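PDB 3LYW: YbbR family protein from Desulfitobacterium hafniense, which is of unknown function, the chain here being an all-beta YbbR-family segment of a longer protein. Local coordinates for residues A11-A16 / Y46-G51; L5-I10 / V27-E32. All blocks are in the same frame, centred on the assembly; numbering follows the deposited sequence.

In the fold
Both contacts use strand 4-12, and each pairs it with a different neighbour. Contact 2 joins its first part to strand 26-33, antiparallel. Contact 1 joins its last residues to strand 44-48, parallel. The strand changes partner just after Leu7: Ser8 and Ile10 already bond to Ala45 of strand 44-48, and Ile10 O probably accepts a hydrogen bond from Val47 N. Contact 2 is buried: leucines and valines fill one face, and two pairs of backbone bonds hold the strands. Contact 1 lies at the surface, about 19 Å from contact 2 between centres. There the ladder runs out into loops, and polar side chains and a water join a smaller apolar patch round Leu49.

Contact 1 (A11-A16 / Y46-G51); sequences AKNTPA and YVDLSG
Lys12 and Val47 meet where strands 4-12 and 44-48, parallel neighbours in the mixed sheet of this YbbR domain, come to their ends. Two backbone bonds hold them. Lys12 N donates to Val47 O at 2.8 Å, with an N-H...O angle of 169°. Leu49 N donates to Lys12 O at 2.9 Å. Both carbonyls of this ladder thus point at a donor on the other strand.

Apolar contacts lie on the face of Ala11 and Val47. Val47 CG2 sits between its own backbone N and carbonyl carbon, and from there it meets Ala11 CB at 3.9 Å. Ile20 of strand 18-20 also touches Ala11 and Leu49. Further on, Leu49 CB packs against Pro15 CD at 4.0 Å, the two side chains crossing at about a right angle. On the other face, Lys12 CG touches Tyr46 CB, also crosswise.

Polar contacts gather where the strands give way to loops. Asp48 reaches forward along its own chain in an Asx turn: its OD1 accepts from Ser50 N at 3.1 Å. Ser50 OG gives the same oxygen a second bond, and both donors come from one face of the carboxylate. Asn13 lies beside this pair. A water donates to Asn13 O at 2.8 Å and accepts a weak bond from Gly51 N at 3.4 Å.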
loop_
_atom_site.group_PDB
_atom_site.type_symbol
_atom_site.label_atom_id
_atom_site.label_comp_id
_atom_site.label_asym_id
_atom_site.label_seq_id
_atom_site.Cartn_x
_atom_site.Cartn_y
_atom_site.Cartn_z
ATOM N N ALA A 11 6.416 -0.692 -0.022
ATOM C CA ALA A 11 6.716 -1.422 -1.241
ATOM C C ALA A 11 7.231 -2.811 -0.892
ATOM O O ALA A 11 8.087 -2.948 -0.030
ATOM C CB ALA A 11 7.750 -0.673 -2.050
ATOM N N LYS A 12 6.702 -3.834 -1.554
ATOM C CA LYS A 12 7.160 -5.198 -1.318
ATOM C C LYS A 12 7.890 -5.727 -2.557
ATOM O O LYS A 12 7.617 -5.317 -3.689
ATOM C CB LYS A 12 5.978 -6.106 -0.987
ATOM C CG LYS A 12 5.168 -5.669 0.213
ATOM C CD LYS A 12 5.928 -5.837 1.527
ATOM C CE LYS A 12 5.019 -5.531 2.717
ATOM N NZ LYS A 12 5.721 -5.661 4.022
ATOM N N ASN A 13 8.834 -6.630 -2.327
ATOM C CA ASN A 13 9.610 -7.238 -3.385
ATOM C C ASN A 13 10.306 -6.266 -4.326
ATOM O O ASN A 13 10.370 -6.496 -5.532
ATOM C CB ASN A 13 8.719 -8.202 -4.166
ATOM C CG ASN A 13 8.086 -9.251 -3.269
ATOM O OD1 ASN A 13 6.871 -9.309 -3.129
ATOM N ND2 ASN A 13 8.913 -10.075 -2.649
ATOM N N THR A 14 10.829 -5.175 -3.774
ATOM C CA THR A 14 11.553 -4.207 -4.584
ATOM C C THR A 14 12.758 -4.959 -5.143
ATOM O O THR A 14 13.540 -5.529 -4.389
ATOM C CB THR A 14 12.069 -3.027 -3.734
ATOM O OG1 THR A 14 10.959 -2.307 -3.180
ATOM C CG2 THR A 14 12.909 -2.076 -4.591
ATOM N N PRO A 15 12.924 -4.963 -6.472
ATOM C CA PRO A 15 14.046 -5.660 -7.097
ATOM C C PRO A 15 15.369 -5.323 -6.444
ATOM O O PRO A 15 15.602 -4.186 -6.066
ATOM C CB PRO A 15 13.977 -5.182 -8.537
ATOM C CG PRO A 15 12.505 -5.077 -8.759
ATOM C CD PRO A 15 12.040 -4.375 -7.491
ATOM N N ALA A 16 16.236 -6.314 -6.290
ATOM C CA ALA A 16 17.539 -6.060 -5.689
ATOM C C ALA A 16 18.319 -5.124 -6.604
ATOM O O ALA A 16 18.076 -5.062 -7.812
ATOM C CB ALA A 16 18.300 -7.362 -5.502
ATOM N N TYR A 46 0.116 -1.657 0.564
ATOM C CA TYR A 46 1.353 -1.995 -0.120
ATOM C C TYR A 46 1.227 -2.073 -1.628
ATOM O O TYR A 46 0.125 -2.181 -2.169
ATOM C CB TYR A 46 1.885 -3.339 0.403
ATOM C CG TYR A 46 1.043 -4.536 0.015
ATOM C CD1 TYR A 46 1.223 -5.183 -1.208
ATOM C CD2 TYR A 46 0.041 -4.998 0.859
ATOM C CE1 TYR A 46 0.418 -6.260 -1.577
ATOM C CE2 TYR A 46 -0.762 -6.073 0.504
ATOM C CZ TYR A 46 -0.570 -6.696 -0.711
ATOM O OH TYR A 46 -1.371 -7.746 -1.060
ATOM N N VAL A 47 2.375 -1.970 -2.288
ATOM C CA VAL A 47 2.471 -2.130 -3.725
ATOM C C VAL A 47 3.487 -3.254 -3.886
ATOM O O VAL A 47 4.466 -3.331 -3.144
ATOM C CB VAL A 47 2.958 -0.851 -4.432
ATOM C CG1 VAL A 47 1.853 0.175 -4.423
ATOM C CG2 VAL A 47 4.217 -0.294 -3.744
ATOM N N ASP A 48 3.232 -4.143 -4.838
ATOM C CA ASP A 48 4.109 -5.281 -5.071
ATOM C C ASP A 48 4.935 -5.030 -6.330
ATOM O O ASP A 48 4.412 -5.070 -7.443
ATOM C CB ASP A 48 3.261 -6.549 -5.231
ATOM C CG ASP A 48 4.086 -7.815 -5.161
ATOM O OD1 ASP A 48 5.332 -7.715 -5.156
ATOM O OD2 ASP A 48 3.490 -8.911 -5.112
ATOM N N LEU A 49 6.229 -4.783 -6.146
ATOM C CA LEU A 49 7.130 -4.505 -7.265
ATOM C C LEU A 49 7.780 -5.756 -7.833
ATOM O O LEU A 49 8.731 -5.676 -8.603
ATOM C CB LEU A 49 8.224 -3.524 -6.824
ATOM C CG LEU A 49 7.851 -2.033 -6.844
ATOM C CD1 LEU A 49 6.510 -1.829 -6.202
ATOM C CD2 LEU A 49 8.917 -1.216 -6.105
ATOM N N SER A 50 7.272 -6.917 -7.449
ATOM C CA SER A 50 7.836 -8.166 -7.933
ATOM C C SER A 50 8.054 -8.131 -9.437
ATOM O O SER A 50 7.157 -7.773 -10.194
ATOM C CB SER A 50 6.921 -9.341 -7.582
ATOM O OG SER A 50 6.800 -9.509 -6.182
ATOM N N GLY A 51 9.269 -8.473 -9.849
ATOM C CA GLY A 51 9.621 -8.519 -11.258
ATOM C C GLY A 51 9.549 -7.247 -12.078
ATOM O O GLY A 51 9.379 -7.313 -13.292
HETATM O O HOH W 1 11.557 -8.313 -7.290
#

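Contact 2 (L5-I10 / V27-E32); sequences LTLSLI and VRVKTE
Leu7 and Val29 touch diagonally across two antiparallel strands, 4-12 and 26-33. Their side chains cross at a slant, and one methyl of each meets the other: Leu7 CD1 lies 4.0 Å from Val29 CG2. Val29 CG1 is anti to the backbone N (chi1 179°), which leaves CG2 beside that N and facing the leucine. Val27 stands on the same face. Its CG2 meets Leu9 CD1 at 4.2 Å. Leu5 closes the row at the other end, where its CD1 comes near Thr31 CG2. This face is buried. Val61 and Val63 of strand 55-63 cover Leu7, Leu9, Val27 and Val29, while Ile71 and Ile74 of strand 69-85 add to the packing on the valines.

The opposite face carries Thr6 and Arg28, both exposed. They lie side by side and point the same way. The arginine chain bends at chi2 and chi3, and Thr6 OG1 rests 3.7 Å from Arg28 CD. The hydroxyl also lies at the edge of the guanidinium, near its plane.

The backbone fixes this pairing. Leu5 and Val29 form one hydrogen-bonded pair, and Leu7 and Val27 form another. Each pair exchanges two N-H...O bonds, all four at 2.8 Å. Thr6 and Arg28 make the non-hydrogen-bonded pair between them. Here Arg28 CA reaches Leu5 O at 3.3 Å in a CA-H...O contact, and Thr6 CA makes the matching one to Val27 O. The segment axes run at 139° to each other, 41° short of antiparallel, as twist and the turning away of 8-10 toward strand 44-48 would give. One buried face and one exposed face make this an amphipathic antiparallel ladder, its buried face packed on strands 55-63 and 69-85 of the all-beta YbbR domain.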
loop_
_atom_site.group_PDB
_atom_site.type_symbol
_atom_site.label_atom_id
_atom_site.label_comp_id
_atom_site.label_asym_id
_atom_site.label_seq_id
_atom_site.Cartn_x
_atom_site.Cartn_y
_atom_site.Cartn_z
ATOM N N LEU A 5 -9.545 4.448 7.552
ATOM C CA LEU A 5 -8.159 4.503 7.981
ATOM C C LEU A 5 -7.243 5.228 7.010
ATOM O O LEU A 5 -7.522 5.322 5.818
ATOM C CB LEU A 5 -7.634 3.078 8.179
ATOM C CG LEU A 5 -8.626 2.135 8.868
ATOM C CD1 LEU A 5 -8.069 0.721 8.891
ATOM C CD2 LEU A 5 -8.925 2.637 10.256
ATOM N N THR A 6 -6.143 5.743 7.548
ATOM C CA THR A 6 -5.120 6.419 6.762
ATOM C C THR A 6 -3.864 5.600 7.017
ATOM O O THR A 6 -3.296 5.647 8.113
ATOM C CB THR A 6 -4.907 7.856 7.239
ATOM O OG1 THR A 6 -6.148 8.564 7.123
ATOM C CG2 THR A 6 -3.838 8.551 6.396
ATOM N N LEU A 7 -3.448 4.832 6.014
ATOM C CA LEU A 7 -2.287 3.966 6.165
ATOM C C LEU A 7 -1.120 4.441 5.318
ATOM O O LEU A 7 -1.313 5.081 4.276
ATOM C CB LEU A 7 -2.648 2.544 5.745
ATOM C CG LEU A 7 -3.936 1.983 6.339
ATOM C CD1 LEU A 7 -4.248 0.657 5.670
ATOM C CD2 LEU A 7 -3.803 1.837 7.843
ATOM N N SER A 8 0.094 4.143 5.766
ATOM C CA SER A 8 1.263 4.512 4.992
ATOM C C SER A 8 1.428 3.400 3.952
ATOM O O SER A 8 1.009 2.256 4.172
ATOM C CB SER A 8 2.491 4.615 5.895
ATOM O OG SER A 8 2.675 3.430 6.634
ATOM N N LEU A 9 2.021 3.743 2.813
ATOM C CA LEU A 9 2.219 2.783 1.734
ATOM C C LEU A 9 3.617 2.183 1.769
ATOM O O LEU A 9 4.606 2.900 1.889
ATOM C CB LEU A 9 1.980 3.465 0.383
ATOM C CG LEU A 9 1.983 2.569 -0.864
ATOM C CD1 LEU A 9 0.952 1.465 -0.716
ATOM C CD2 LEU A 9 1.692 3.404 -2.096
ATOM N N ILE A 10 3.678 0.861 1.671
ATOM C CA ILE A 10 4.933 0.120 1.711
ATOM C C ILE A 10 5.168 -0.654 0.425
ATOM O O ILE A 10 4.232 -1.201 -0.164
ATOM C CB ILE A 10 4.934 -0.881 2.879
ATOM C CG1 ILE A 10 4.878 -0.116 4.199
ATOM C CG2 ILE A 10 6.170 -1.770 2.817
ATOM C CD1 ILE A 10 5.944 0.958 4.322
ATOM N N VAL A 27 -2.447 6.313 2.036
ATOM C CA VAL A 27 -3.632 5.708 1.448
ATOM C C VAL A 27 -4.827 5.789 2.400
ATOM O O VAL A 27 -4.687 5.529 3.602
ATOM C CB VAL A 27 -3.366 4.222 1.131
ATOM C CG1 VAL A 27 -4.614 3.581 0.575
ATOM C CG2 VAL A 27 -2.226 4.101 0.143
ATOM N N ARG A 28 -5.997 6.146 1.864
ATOM C CA ARG A 28 -7.212 6.215 2.682
ATOM C C ARG A 28 -8.032 4.963 2.387
ATOM O O ARG A 28 -8.290 4.650 1.222
ATOM C CB ARG A 28 -8.024 7.456 2.334
ATOM C CG ARG A 28 -7.334 8.732 2.722
ATOM C CD ARG A 28 -7.950 9.356 3.957
ATOM N NE ARG A 28 -8.798 10.492 3.604
ATOM C CZ ARG A 28 -9.213 11.417 4.465
ATOM N NH1 ARG A 28 -8.860 11.345 5.741
ATOM N NH2 ARG A 28 -9.967 12.426 4.045
ATOM N N VAL A 29 -8.446 4.261 3.440
ATOM C CA VAL A 29 -9.204 3.029 3.289
ATOM C C VAL A 29 -10.533 3.046 4.035
ATOM O O VAL A 29 -10.585 3.359 5.217
ATOM C CB VAL A 29 -8.371 1.822 3.793
ATOM C CG1 VAL A 29 -9.166 0.532 3.650
ATOM C CG2 VAL A 29 -7.058 1.727 3.015
ATOM N N LYS A 30 -11.604 2.719 3.320
ATOM C CA LYS A 30 -12.932 2.638 3.907
ATOM C C LYS A 30 -13.132 1.165 4.189
ATOM O O LYS A 30 -12.732 0.308 3.389
ATOM C CB LYS A 30 -13.998 3.138 2.934
ATOM C CG LYS A 30 -13.947 4.636 2.700
ATOM C CD LYS A 30 -15.136 5.106 1.892
ATOM C CE LYS A 30 -15.068 6.599 1.613
ATOM N NZ LYS A 30 -16.160 7.026 0.689
ATOM N N THR A 31 -13.763 0.867 5.316
ATOM C CA THR A 31 -13.944 -0.517 5.717
ATOM C C THR A 31 -15.315 -0.815 6.290
ATOM O O THR A 31 -16.087 0.098 6.600
ATOM C CB THR A 31 -12.932 -0.875 6.808
ATOM O OG1 THR A 31 -13.284 -0.182 8.011
ATOM C CG2 THR A 31 -11.541 -0.445 6.412
ATOM N N GLU A 32 -15.591 -2.107 6.447
ATOM C CA GLU A 32 -16.841 -2.545 7.040
ATOM C C GLU A 32 -16.498 -3.593 8.083
ATOM O O GLU A 32 -15.771 -4.548 7.797
ATOM C CB GLU A 32 -17.782 -3.123 5.977
ATOM C CG GLU A 32 -18.080 -2.141 4.854
ATOM C CD GLU A 32 -19.383 -2.429 4.128
ATOM O OE1 GLU A 32 -19.627 -3.600 3.772
ATOM O OE2 GLU A 32 -20.157 -1.474 3.906
#